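Local atomic coordinates of Galactose/lactose metabolism regulatory protein GAL80 (Saccharomyces cerevisiae, PDB entry 3BTV), a protein that binds the transcription activator GAL4 and so blocks expression of the yeast lactose and galactose genes as long as no inducing sugar is present. Residues A234-N239 against S417-N422; Y199-G204 against V257-P262; Y228-N233 against N429-S434; C130-A135 against D407-H412. The protein carries 1 engineered substitution. All blocks are in the same frame, centred on the assembly; numbering follows the deposited sequence.

How the interactions relate
Helix 405-424 and strand 229-237 tie the four contacts together. Interactions 1 and 4 use two parts of the helix, their centres about 17 Å apart, while interactions 1 and 3 follow one another along the strand, centres about 15 Å apart. Interaction 2 lies beyond the end of this strand and touches interaction 1 through Pro262; its centre is about 27 Å from that of interaction 3. Along the chain the first segments run 130-135, 199-204, 228-233, 234-239, and the partners of all but 199-204 come from the C-terminal region. The chain's last helix thus joins the Rossmann domain, by interaction 4, to the large mixed sheet, by interaction 1.

Interaction 1 (A234-N239 against S417-N422); sequences AMVFNN and SVYKSN
Ala234 and Val236 alternate on the face of strand 234-237 that meets helix 417-422, and their small apolar side chains suit a close approach: the two axes pass 6.5 Å apart, crossing almost at a right angle. Ala234 CB sits 3.5 Å from Val418 CG1, the branch that stands anti to its own backbone N. Val236 divides its branches, CG2 reaching the same Val418 methyl while CG1 meets Tyr419 CE2 at 3.9 Å, obliquely to the ring.

Farther out, two side chains of the helix accept N-H groups of the strand. Ser421 OG takes the N-H of Ala234 at 2.9 Å, and this hydroxyl is also hydrogen-bonded to the carbonyl of Ser426. Asn422, with CG anti to its backbone N (chi1 179°), reaches across to the strand, at about a right angle to Val236, so that OD1 receives Val236 N at 2.9 Å. That bond is nearly straight at hydrogen, 172°, although the donor stands above the carbonyl plane of the amide. An alanine here would remove the acceptor for Val236 N and would probably loosen the hold of the helix end on the strand.

Met235, turned to the opposite face, packs on Thr427 of the second subunit. One edge of the strand pairs with strand 264-271 of the mixed sheet, the backbones of Met235 and Leu266 being hydrogen-bonded, and Val210 and Phe214 of helix 209-225 close over Val418.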
loop_
_atom_site.group_PDB
_atom_site.type_symbol
_atom_site.label_atom_id
_atom_site.label_comp_id
_atom_site.label_asym_id
_atom_site.label_seq_id
_atom_site.Cartn_x
_atom_site.Cartn_y
_atom_site.Cartn_z
ATOM N N ALA B 234 -4.914 6.425 -8.684
ATOM C CA ALA B 234 -5.695 5.230 -8.393
ATOM C C ALA B 234 -5.733 4.237 -9.548
ATOM O O ALA B 234 -5.676 4.604 -10.721
ATOM C CB ALA B 234 -7.092 5.608 -8.007
ATOM N N MET B 235 -5.844 2.969 -9.202
ATOM C CA MET B 235 -6.191 1.954 -10.175
ATOM C C MET B 235 -7.401 1.213 -9.630
ATOM O O MET B 235 -7.392 0.746 -8.483
ATOM C CB MET B 235 -5.035 0.993 -10.399
ATOM C CG MET B 235 -3.768 1.668 -10.889
ATOM S SD MET B 235 -2.373 0.524 -10.947
ATOM C CE MET B 235 -1.065 1.636 -11.475
ATOM N N VAL B 236 -8.439 1.120 -10.454
ATOM C CA VAL B 236 -9.714 0.545 -10.050
ATOM C C VAL B 236 -9.943 -0.712 -10.874
ATOM O O VAL B 236 -9.796 -0.702 -12.090
ATOM C CB VAL B 236 -10.853 1.551 -10.280
ATOM C CG1 VAL B 236 -12.201 0.956 -9.889
ATOM C CG2 VAL B 236 -10.566 2.830 -9.502
ATOM N N PHE B 237 -10.297 -1.801 -10.210
ATOM C CA PHE B 237 -10.354 -3.094 -10.882
ATOM C C PHE B 237 -11.737 -3.736 -10.911
ATOM O O PHE B 237 -12.453 -3.756 -9.911
ATOM C CB PHE B 237 -9.420 -4.086 -10.184
ATOM C CG PHE B 237 -7.976 -3.692 -10.212
ATOM C CD1 PHE B 237 -7.485 -2.707 -9.364
ATOM C CD2 PHE B 237 -7.100 -4.327 -11.069
ATOM C CE1 PHE B 237 -6.146 -2.352 -9.399
ATOM C CE2 PHE B 237 -5.755 -3.981 -11.097
ATOM C CZ PHE B 237 -5.278 -2.998 -10.267
ATOM N N ASN B 238 -12.093 -4.296 -12.060
ATOM C CA ASN B 238 -13.181 -5.267 -12.098
ATOM C C ASN B 238 -12.603 -6.580 -12.608
ATOM O O ASN B 238 -12.840 -6.973 -13.742
ATOM C CB ASN B 238 -14.348 -4.789 -12.974
ATOM C CG ASN B 238 -15.546 -5.729 -12.916
ATOM O OD1 ASN B 238 -15.633 -6.600 -12.051
ATOM N ND2 ASN B 238 -16.471 -5.559 -13.849
ATOM N N ASN B 239 -11.811 -7.241 -11.772
ATOM C CA ASN B 239 -11.224 -8.524 -12.136
ATOM C C ASN B 239 -12.215 -9.656 -11.895
ATOM O O ASN B 239 -11.941 -10.813 -12.197
ATOM C CB ASN B 239 -9.969 -8.788 -11.308
ATOM C CG ASN B 239 -8.741 -8.069 -11.838
ATOM O OD1 ASN B 239 -8.717 -7.564 -12.966
ATOM N ND2 ASN B 239 -7.697 -8.029 -11.014
ATOM N N SER B 417 -12.382 12.057 -8.738
ATOM C CA SER B 417 -10.970 12.072 -9.120
ATOM C C SER B 417 -10.299 10.709 -9.070
ATOM O O SER B 417 -9.438 10.412 -9.898
ATOM C CB SER B 417 -10.196 13.057 -8.256
ATOM O OG SER B 417 -10.798 14.334 -8.348
ATOM N N VAL B 418 -10.663 9.878 -8.097
ATOM C CA VAL B 418 -10.147 8.514 -8.091
ATOM C C VAL B 418 -10.462 7.822 -9.439
ATOM O O VAL B 418 -9.575 7.259 -10.093
ATOM C CB VAL B 418 -10.698 7.689 -6.914
ATOM C CG1 VAL B 418 -10.485 6.221 -7.165
ATOM C CG2 VAL B 418 -10.004 8.105 -5.588
ATOM N N TYR B 419 -11.723 7.883 -9.858
ATOM C CA TYR B 419 -12.122 7.296 -11.137
ATOM C C TYR B 419 -11.446 7.950 -12.356
ATOM O O TYR B 419 -11.116 7.258 -13.314
ATOM C CB TYR B 419 -13.648 7.306 -11.293
ATOM C CG TYR B 419 -14.325 6.185 -10.544
ATOM C CD1 TYR B 419 -15.097 6.442 -9.426
ATOM C CD2 TYR B 419 -14.178 4.866 -10.951
ATOM C CE1 TYR B 419 -15.710 5.424 -8.733
ATOM C CE2 TYR B 419 -14.789 3.840 -10.267
ATOM C CZ TYR B 419 -15.559 4.130 -9.155
ATOM O OH TYR B 419 -16.178 3.117 -8.462
ATOM N N LYS B 420 -11.238 9.267 -12.314
ATOM C CA LYS B 420 -10.537 9.953 -13.405
ATOM C C LYS B 420 -9.120 9.437 -13.520
ATOM O O LYS B 420 -8.674 9.095 -14.612
ATOM C CB LYS B 420 -10.487 11.467 -13.199
ATOM C CG LYS B 420 -11.634 12.247 -13.786
ATOM C CD LYS B 420 -11.317 13.735 -13.788
ATOM C CE LYS B 420 -12.576 14.559 -13.548
ATOM N NZ LYS B 420 -13.741 14.068 -14.338
ATOM N N SER B 421 -8.421 9.395 -12.382
ATOM C CA SER B 421 -7.052 8.926 -12.326
ATOM C C SER B 421 -6.884 7.569 -12.982
ATOM O O SER B 421 -5.951 7.352 -13.745
ATOM C CB SER B 421 -6.577 8.824 -10.854
ATOM O OG SER B 421 -5.282 8.275 -10.838
ATOM N N ASN B 422 -7.772 6.645 -12.639
ATOM C CA ASN B 422 -7.769 5.320 -13.230
ATOM C C ASN B 422 -7.973 5.364 -14.764
ATOM O O ASN B 422 -7.266 4.703 -15.523
ATOM C CB ASN B 422 -8.880 4.480 -12.598
ATOM C CG ASN B 422 -8.948 3.086 -13.175
ATOM O OD1 ASN B 422 -8.003 2.314 -13.062
ATOM N ND2 ASN B 422 -10.070 2.755 -13.805
#

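Interaction 2 (Y199-G204 against V257-P262); sequences YIYEIG and VPKTVP
Thr260 carries the polar part of this contact, giving its backbone N-H and lending its hydroxyl to the facing loop. Its N bonds to Tyr201 O at 2.9 Å, nearly along the C=O axis, and Val261 N adds a weak bond to the same oxygen. Thr260 OG1 lies between its own backbone N and carbonyl carbon (chi1 54°), where it accepts from Ile203 N at 2.8 Å. The hydroxyl in turn donates weakly to Glu202 OE1, the glutamate chain being bent at chi2 to run beside the threonine. A hydroxyl residue fits here because one oxygen can both accept and donate.

Lys259 takes its charge elsewhere. Its chain, bent at chi3 and chi4, brings NZ back to Val261 O at 2.7 Å and on to a salt bridge with Asp263 and a hydrogen bond with Asn238. A methionine here would lose these bonds from NZ and would probably leave the chain around Val261 less firmly held.

Packing completes the contact. Lys259 CD lies at the edge of the Tyr201 ring, near its plane, while Val261 spreads its methyls over the other backbone, CG1 3.6 Å from Glu202 C and CG2 3.7 Å from Tyr201 CA. Arg192 makes a cation-pi contact with the same tyrosine. Two irregular connections of the C-terminal domain are thus joined by backbone N-H and carbonyl groups together with the Thr260 hydroxyl, one following a 3-10 turn, the other leaving the small three-strand sheet.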
loop_
_atom_site.group_PDB
_atom_site.type_symbol
_atom_site.label_atom_id
_atom_site.label_comp_id
_atom_site.label_asym_id
_atom_site.label_seq_id
_atom_site.Cartn_x
_atom_site.Cartn_y
_atom_site.Cartn_z
ATOM N N TYR B 199 -28.959 -4.116 -7.601
ATOM C CA TYR B 199 -28.511 -2.747 -7.859
ATOM C C TYR B 199 -27.200 -2.389 -7.160
ATOM O O TYR B 199 -26.520 -1.448 -7.564
ATOM C CB TYR B 199 -29.591 -1.736 -7.469
ATOM C CG TYR B 199 -29.609 -1.368 -6.002
ATOM C CD1 TYR B 199 -28.969 -0.219 -5.548
ATOM C CD2 TYR B 199 -30.273 -2.159 -5.072
ATOM C CE1 TYR B 199 -28.986 0.130 -4.209
ATOM C CE2 TYR B 199 -30.295 -1.819 -3.729
ATOM C CZ TYR B 199 -29.650 -0.673 -3.304
ATOM O OH TYR B 199 -29.664 -0.326 -1.973
ATOM N N ILE B 200 -26.863 -3.128 -6.108
ATOM C CA ILE B 200 -25.633 -2.892 -5.355
ATOM C C ILE B 200 -24.398 -3.205 -6.194
ATOM O O ILE B 200 -23.287 -2.803 -5.847
ATOM C CB ILE B 200 -25.576 -3.786 -4.108
ATOM C CG1 ILE B 200 -26.924 -3.804 -3.395
ATOM C CG2 ILE B 200 -24.493 -3.325 -3.174
ATOM C CD1 ILE B 200 -26.951 -4.732 -2.200
ATOM N N TYR B 201 -24.606 -3.923 -7.295
ATOM C CA TYR B 201 -23.525 -4.468 -8.103
ATOM C C TYR B 201 -23.465 -3.879 -9.504
ATOM O O TYR B 201 -22.722 -4.368 -10.356
ATOM C CB TYR B 201 -23.687 -5.984 -8.189
ATOM C CG TYR B 201 -23.787 -6.622 -6.825
ATOM C CD1 TYR B 201 -25.019 -6.935 -6.269
ATOM C CD2 TYR B 201 -22.642 -6.879 -6.079
ATOM C CE1 TYR B 201 -25.107 -7.503 -5.003
ATOM C CE2 TYR B 201 -22.716 -7.447 -4.821
ATOM C CZ TYR B 201 -23.949 -7.756 -4.288
ATOM O OH TYR B 201 -24.014 -8.323 -3.039
ATOM N N GLU B 202 -24.249 -2.832 -9.733
ATOM C CA GLU B 202 -24.364 -2.214 -11.049
ATOM C C GLU B 202 -23.801 -0.809 -10.959
ATOM O O GLU B 202 -24.161 -0.067 -10.052
ATOM C CB GLU B 202 -25.840 -2.181 -11.484
ATOM C CG GLU B 202 -26.179 -1.121 -12.533
ATOM C CD GLU B 202 -25.599 -1.423 -13.908
ATOM O OE1 GLU B 202 -25.278 -2.599 -14.185
ATOM O OE2 GLU B 202 -25.470 -0.478 -14.715
ATOM N N ILE B 203 -22.917 -0.441 -11.885
ATOM C CA ILE B 203 -22.217 0.839 -11.778
ATOM C C ILE B 203 -23.209 2.002 -11.897
ATOM O O ILE B 203 -24.255 1.877 -12.546
ATOM C CB ILE B 203 -21.083 0.972 -12.826
ATOM C CG1 ILE B 203 -20.144 2.126 -12.461
ATOM C CG2 ILE B 203 -21.662 1.152 -14.220
ATOM C CD1 ILE B 203 -19.386 2.689 -13.636
ATOM N N GLY B 204 -22.910 3.116 -11.234
ATOM C CA GLY B 204 -23.723 4.313 -11.367
ATOM C C GLY B 204 -24.939 4.394 -10.458
ATOM O O GLY B 204 -25.750 5.308 -10.581
ATOM N N VAL B 257 -23.628 -14.360 -11.516
ATOM C CA VAL B 257 -24.307 -13.104 -11.834
ATOM C C VAL B 257 -23.288 -11.999 -12.093
ATOM O O VAL B 257 -22.205 -12.000 -11.511
ATOM C CB VAL B 257 -25.264 -12.662 -10.716
ATOM C CG1 VAL B 257 -26.541 -13.527 -10.720
ATOM C CG2 VAL B 257 -24.556 -12.676 -9.349
ATOM N N PRO B 258 -23.639 -11.042 -12.964
ATOM C CA PRO B 258 -22.655 -10.053 -13.408
ATOM C C PRO B 258 -22.491 -8.910 -12.413
ATOM O O PRO B 258 -23.444 -8.517 -11.731
ATOM C CB PRO B 258 -23.257 -9.523 -14.723
ATOM C CG PRO B 258 -24.572 -10.279 -14.925
ATOM C CD PRO B 258 -24.952 -10.822 -13.589
ATOM N N LYS B 259 -21.272 -8.384 -12.332
ATOM C CA LYS B 259 -20.994 -7.225 -11.503
ATOM C C LYS B 259 -20.292 -6.198 -12.376
ATOM O O LYS B 259 -19.324 -6.521 -13.066
ATOM C CB LYS B 259 -20.099 -7.632 -10.323
ATOM C CG LYS B 259 -19.658 -6.495 -9.405
ATOM C CD LYS B 259 -18.890 -7.018 -8.176
ATOM C CE LYS B 259 -17.517 -7.619 -8.549
ATOM N NZ LYS B 259 -16.739 -6.791 -9.544
ATOM N N THR B 260 -20.772 -4.961 -12.370
ATOM C CA THR B 260 -20.027 -3.918 -13.068
ATOM C C THR B 260 -19.317 -2.954 -12.111
ATOM O O THR B 260 -18.550 -2.105 -12.553
ATOM C CB THR B 260 -20.913 -3.138 -14.048
ATOM O OG1 THR B 260 -22.058 -2.630 -13.355
ATOM C CG2 THR B 260 -21.366 -4.050 -15.192
ATOM N N VAL B 261 -19.576 -3.076 -10.809
ATOM C CA VAL B 261 -18.818 -2.295 -9.820
ATOM C C VAL B 261 -17.444 -2.936 -9.513
ATOM O O VAL B 261 -17.236 -4.126 -9.756
ATOM C CB VAL B 261 -19.629 -2.073 -8.524
ATOM C CG1 VAL B 261 -20.908 -1.292 -8.826
ATOM C CG2 VAL B 261 -19.956 -3.400 -7.872
ATOM N N PRO B 262 -16.494 -2.147 -8.976
ATOM C CA PRO B 262 -15.130 -2.662 -8.791
ATOM C C PRO B 262 -14.997 -3.723 -7.699
ATOM O O PRO B 262 -15.778 -3.752 -6.747
ATOM C CB PRO B 262 -14.343 -1.417 -8.368
ATOM C CG PRO B 262 -15.196 -0.258 -8.780
ATOM C CD PRO B 262 -16.592 -0.721 -8.620
#

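Interaction 3 (Y228-N233 against N429-S434); sequences YFSRIN and NVSNIS
A single water bridges the two backbones, donating to Phe229 O and to Val430 O at 2.7 Å each, just where the chain turns a corner at Ser230 and the direct pairing is short. Next to it Val430 N bonds to Ser230 O at 2.9 Å, the donor standing above the carbonyl plane.

Val430 wedges its compact, branched side chain between strand residues: CG2 comes within 3.8 Å of Phe229 CB, while CG1 meets Ile232 CG1 at 3.9 Å, the two side chains crossing at about a right angle. Asn429 extends CG anti to its backbone N (chi1 -176°), so that its OD1 accepts from both the N and the OG of Ser431. The bond from Ser431 N makes an Asx turn, and the hydroxyl adds a second grip on the same oxygen. Farther along, Ser434 lays CB over one face of the Tyr228 ring as a CH-pi contact, 4.2 Å from the centroid; a small residue can come this close to the ring.

Arg231 and Asn429 form an antiparallel non-hydrogen-bonded pair with both side chains on the same face. Through this pair the short strand 428-429 joins the mixed sheet as its outermost strand within this chain, and a type I turn from Val430 to Ile433 leads away.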
loop_
_atom_site.group_PDB
_atom_site.type_symbol
_atom_site.label_atom_id
_atom_site.label_comp_id
_atom_site.label_asym_id
_atom_site.label_seq_id
_atom_site.Cartn_x
_atom_site.Cartn_y
_atom_site.Cartn_z
ATOM N N TYR B 228 -6.373 17.650 3.625
ATOM C CA TYR B 228 -6.830 17.097 2.354
ATOM C C TYR B 228 -5.636 16.586 1.546
ATOM O O TYR B 228 -4.482 16.784 1.921
ATOM C CB TYR B 228 -7.595 18.148 1.527
ATOM C CG TYR B 228 -8.848 18.640 2.215
ATOM C CD1 TYR B 228 -8.949 19.946 2.672
ATOM C CD2 TYR B 228 -9.919 17.785 2.439
ATOM C CE1 TYR B 228 -10.094 20.392 3.319
ATOM C CE2 TYR B 228 -11.060 18.220 3.078
ATOM C CZ TYR B 228 -11.141 19.524 3.518
ATOM O OH TYR B 228 -12.280 19.945 4.160
ATOM N N PHE B 229 -5.927 15.937 0.424
ATOM C CA PHE B 229 -4.868 15.407 -0.431
ATOM C C PHE B 229 -4.342 16.453 -1.395
ATOM O O PHE B 229 -5.077 17.332 -1.811
ATOM C CB PHE B 229 -5.364 14.195 -1.213
ATOM C CG PHE B 229 -5.446 12.958 -0.392
ATOM C CD1 PHE B 229 -6.602 12.656 0.305
ATOM C CD2 PHE B 229 -4.358 12.109 -0.287
ATOM C CE1 PHE B 229 -6.673 11.516 1.083
ATOM C CE2 PHE B 229 -4.424 10.955 0.496
ATOM C CZ PHE B 229 -5.585 10.668 1.177
ATOM N N SER B 230 -3.068 16.341 -1.750
ATOM C CA SER B 230 -2.460 17.215 -2.741
ATOM C C SER B 230 -2.507 16.508 -4.092
ATOM O O SER B 230 -3.029 17.040 -5.074
ATOM C CB SER B 230 -1.012 17.523 -2.339
ATOM O OG SER B 230 -0.229 17.889 -3.454
ATOM N N ARG B 231 -1.974 15.292 -4.130
ATOM C CA ARG B 231 -1.911 14.511 -5.361
ATOM C C ARG B 231 -2.387 13.091 -5.098
ATOM O O ARG B 231 -2.192 12.574 -4.018
ATOM C CB ARG B 231 -0.477 14.497 -5.899
ATOM C CG ARG B 231 0.055 15.900 -6.235
ATOM C CD ARG B 231 1.442 15.884 -6.878
ATOM N NE ARG B 231 1.395 15.482 -8.283
ATOM C CZ ARG B 231 2.300 15.824 -9.196
ATOM N NH1 ARG B 231 3.332 16.591 -8.858
ATOM N NH2 ARG B 231 2.169 15.408 -10.451
ATOM N N ILE B 232 -3.020 12.469 -6.085
ATOM C CA ILE B 232 -3.442 11.085 -5.960
ATOM C C ILE B 232 -3.271 10.311 -7.258
ATOM O O ILE B 232 -3.286 10.876 -8.355
ATOM C CB ILE B 232 -4.914 10.976 -5.546
ATOM C CG1 ILE B 232 -5.796 11.611 -6.625
ATOM C CG2 ILE B 232 -5.141 11.691 -4.229
ATOM C CD1 ILE B 232 -7.012 10.817 -7.000
ATOM N N ASN B 233 -3.132 9.004 -7.119
ATOM C CA ASN B 233 -3.223 8.088 -8.241
ATOM C C ASN B 233 -4.026 6.878 -7.818
ATOM O O ASN B 233 -3.830 6.345 -6.727
ATOM C CB ASN B 233 -1.839 7.607 -8.685
ATOM C CG ASN B 233 -1.886 6.874 -10.028
ATOM O OD1 ASN B 233 -1.760 7.487 -11.087
ATOM N ND2 ASN B 233 -2.080 5.559 -9.982
ATOM N N ASN B 429 -3.624 16.253 -9.557
ATOM C CA ASN B 429 -3.554 17.264 -8.510
ATOM C C ASN B 429 -4.951 17.630 -8.031
ATOM O O ASN B 429 -5.709 18.259 -8.765
ATOM C CB ASN B 429 -2.829 18.517 -9.009
ATOM C CG ASN B 429 -2.643 19.552 -7.918
ATOM O OD1 ASN B 429 -3.598 19.956 -7.261
ATOM N ND2 ASN B 429 -1.407 19.989 -7.722
ATOM N N VAL B 430 -5.289 17.248 -6.799
ATOM C CA VAL B 430 -6.628 17.486 -6.273
ATOM C C VAL B 430 -6.632 18.577 -5.206
ATOM O O VAL B 430 -7.597 18.726 -4.451
ATOM C CB VAL B 430 -7.207 16.199 -5.661
ATOM C CG1 VAL B 430 -7.403 15.151 -6.736
ATOM C CG2 VAL B 430 -6.278 15.683 -4.570
ATOM N N SER B 431 -5.546 19.332 -5.146
ATOM C CA SER B 431 -5.377 20.384 -4.144
ATOM C C SER B 431 -6.562 21.346 -3.989
ATOM O O SER B 431 -6.850 21.791 -2.879
ATOM C CB SER B 431 -4.121 21.196 -4.460
ATOM O OG SER B 431 -2.976 20.366 -4.474
ATOM N N ASN B 432 -7.232 21.684 -5.092
ATOM C CA ASN B 432 -8.279 22.718 -5.051
ATOM C C ASN B 432 -9.706 22.191 -4.895
ATOM O O ASN B 432 -10.662 22.967 -4.935
ATOM C CB ASN B 432 -8.193 23.639 -6.298
ATOM C CG ASN B 432 -6.823 24.293 -6.449
ATOM O OD1 ASN B 432 -6.069 24.428 -5.477
ATOM N ND2 ASN B 432 -6.497 24.701 -7.670
ATOM N N ILE B 433 -9.867 20.885 -4.703
ATOM C CA ILE B 433 -11.214 20.323 -4.742
ATOM C C ILE B 433 -12.107 20.806 -3.603
ATOM O O ILE B 433 -13.331 20.699 -3.680
ATOM C CB ILE B 433 -11.239 18.784 -4.851
ATOM C CG1 ILE B 433 -10.752 18.131 -3.558
ATOM C CG2 ILE B 433 -10.425 18.317 -6.055
ATOM C CD1 ILE B 433 -11.057 16.658 -3.497
ATOM N N SER B 434 -11.506 21.359 -2.559
ATOM C CA SER B 434 -12.300 21.854 -1.438
ATOM C C SER B 434 -12.475 23.376 -1.433
ATOM O O SER B 434 -12.087 24.037 -0.472
ATOM C CB SER B 434 -11.660 21.428 -0.121
ATOM O OG SER B 434 -10.434 22.104 0.085
HETATM O O HOH W 1 -7.740 17.911 -1.861
#

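Interaction 4 (C130-A135 against D407-H412); sequences CSLDQA and DALILH
His412, Leu132 and Ala135 have the most surface buried where the start of a Rossmann-domain helix, 132-143, packs on helix 405-424 in a buried contact. The contact between these segments is made by side-chain packing, and its residues are correspondingly small or apolar, apart from the histidine.

His412 offers a ring face. Ala135 CB sits over it in a CH-pi contact, 4.0 Å from the centroid and 28° off the ring normal, with CD2 as the nearest ring atom. Alanine suits this spot because a lone methyl lets the ring lie close to the helix backbone. The ring is further placed by Trp126, whose ring it meets, and by a weak hydrogen bond between NE2 and Ala129 N; that bond would be consistent with NE2 serving as acceptor.

Leu132 and His412 slide past one another in opposite directions. With CG anti to the backbone N (chi1 176°), Leu132 sends CD1 across to His412 CB at 4.0 Å and to Leu409 CD1. Beyond this segment, the leucine also packs on Arg413 and Glu416 of the same partner helix. Leu409, one helical turn before His412, shares the anti arrangement, and its CD1 fills the angle between Leu132 and Ala135, 4.1 Å from Ala135 CB.

The backbone at the start of helix 132-143 is held by its own polar groups. Ser131 is the N-cap, and Gln134 reaches back so that its OE1 accepts from Cys130 N. The capping bond itself runs from Gln134 N to Ser131 OG, 3.1 Å long and nearly straight at 170°.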
loop_
_atom_site.group_PDB
_atom_site.type_symbol
_atom_site.label_atom_id
_atom_site.label_comp_id
_atom_site.label_asym_id
_atom_site.label_seq_id
_atom_site.Cartn_x
_atom_site.Cartn_y
_atom_site.Cartn_z
ATOM N N CYS B 130 -25.396 9.774 -7.103
ATOM C CA CYS B 130 -24.761 8.767 -7.960
ATOM C C CYS B 130 -23.623 9.304 -8.814
ATOM O O CYS B 130 -22.910 8.533 -9.455
ATOM C CB CYS B 130 -25.807 8.142 -8.884
ATOM S SG CYS B 130 -27.066 7.247 -7.977
ATOM N N SER B 131 -23.471 10.624 -8.844
ATOM C CA SER B 131 -22.406 11.254 -9.619
ATOM C C SER B 131 -22.092 12.621 -9.040
ATOM O O SER B 131 -22.908 13.199 -8.318
ATOM C CB SER B 131 -22.829 11.415 -11.076
ATOM O OG SER B 131 -23.902 12.350 -11.180
ATOM N N LEU B 132 -20.907 13.132 -9.356
ATOM C CA LEU B 132 -20.509 14.462 -8.913
ATOM C C LEU B 132 -21.508 15.488 -9.468
ATOM O O LEU B 132 -21.968 16.394 -8.760
ATOM C CB LEU B 132 -19.073 14.758 -9.371
ATOM C CG LEU B 132 -18.524 16.150 -9.061
ATOM C CD1 LEU B 132 -18.653 16.452 -7.583
ATOM C CD2 LEU B 132 -17.095 16.287 -9.520
ATOM N N ASP B 133 -21.872 15.323 -10.733
ATOM C CA ASP B 133 -22.876 16.192 -11.353
ATOM C C ASP B 133 -24.148 16.289 -10.517
ATOM O O ASP B 133 -24.592 17.388 -10.177
ATOM C CB ASP B 133 -23.216 15.710 -12.762
ATOM C CG ASP B 133 -22.165 16.104 -13.780
ATOM O OD1 ASP B 133 -21.364 17.018 -13.485
ATOM O OD2 ASP B 133 -22.140 15.505 -14.874
ATOM N N GLN B 134 -24.735 15.140 -10.190
ATOM C CA GLN B 134 -25.903 15.098 -9.312
ATOM C C GLN B 134 -25.615 15.756 -7.969
ATOM O O GLN B 134 -26.447 16.502 -7.450
ATOM C CB GLN B 134 -26.334 13.650 -9.052
ATOM C CG GLN B 134 -27.261 13.049 -10.094
ATOM C CD GLN B 134 -27.925 11.756 -9.620
ATOM O OE1 GLN B 134 -27.617 11.231 -8.542
ATOM N NE2 GLN B 134 -28.848 11.245 -10.424
ATOM N N ALA B 135 -24.449 15.450 -7.391
ATOM C CA ALA B 135 -24.115 15.964 -6.061
ATOM C C ALA B 135 -24.087 17.494 -6.066
ATOM O O ALA B 135 -24.634 18.149 -5.172
ATOM C CB ALA B 135 -22.771 15.391 -5.573
ATOM N N ASP B 407 -19.177 19.036 2.951
ATOM C CA ASP B 407 -18.214 17.979 3.234
ATOM C C ASP B 407 -18.475 16.799 2.301
ATOM O O ASP B 407 -17.549 16.192 1.780
ATOM C CB ASP B 407 -18.298 17.557 4.700
ATOM C CG ASP B 407 -17.882 18.671 5.653
ATOM O OD1 ASP B 407 -16.701 19.073 5.625
ATOM O OD2 ASP B 407 -18.740 19.150 6.429
ATOM N N ALA B 408 -19.746 16.483 2.082
ATOM C CA ALA B 408 -20.115 15.436 1.128
ATOM C C ALA B 408 -19.614 15.774 -0.273
ATOM O O ALA B 408 -19.044 14.931 -0.960
ATOM C CB ALA B 408 -21.637 15.238 1.103
ATOM N N LEU B 409 -19.833 17.016 -0.690
ATOM C CA LEU B 409 -19.474 17.447 -2.042
ATOM C C LEU B 409 -17.970 17.292 -2.282
ATOM O O LEU B 409 -17.540 16.728 -3.286
ATOM C CB LEU B 409 -19.921 18.894 -2.256
ATOM C CG LEU B 409 -19.752 19.476 -3.658
ATOM C CD1 LEU B 409 -20.492 18.623 -4.670
ATOM C CD2 LEU B 409 -20.254 20.914 -3.674
ATOM N N ILE B 410 -17.174 17.766 -1.333
ATOM C CA ILE B 410 -15.728 17.647 -1.420
ATOM C C ILE B 410 -15.302 16.172 -1.535
ATOM O O ILE B 410 -14.422 15.821 -2.323
ATOM C CB ILE B 410 -15.066 18.327 -0.209
ATOM C CG1 ILE B 410 -15.255 19.846 -0.294
ATOM C CG2 ILE B 410 -13.587 17.926 -0.090
ATOM C CD1 ILE B 410 -15.069 20.562 1.036
ATOM N N LEU B 411 -15.950 15.307 -0.771
ATOM C CA LEU B 411 -15.672 13.879 -0.848
ATOM C C LEU B 411 -16.031 13.343 -2.240
ATOM O O LEU B 411 -15.276 12.567 -2.844
ATOM C CB LEU B 411 -16.460 13.131 0.233
ATOM C CG LEU B 411 -16.159 11.639 0.397
ATOM C CD1 LEU B 411 -14.666 11.390 0.476
ATOM C CD2 LEU B 411 -16.866 11.094 1.648
ATOM N N HIS B 412 -17.183 13.768 -2.757
ATOM C CA HIS B 412 -17.559 13.383 -4.111
ATOM C C HIS B 412 -16.507 13.807 -5.139
ATOM O O HIS B 412 -16.227 13.067 -6.077
ATOM C CB HIS B 412 -18.922 13.950 -4.501
ATOM C CG HIS B 412 -20.057 13.014 -4.239
ATOM N ND1 HIS B 412 -20.206 11.821 -4.913
ATOM C CD2 HIS B 412 -21.098 13.093 -3.376
ATOM C CE1 HIS B 412 -21.286 11.201 -4.471
ATOM N NE2 HIS B 412 -21.843 11.950 -3.536
#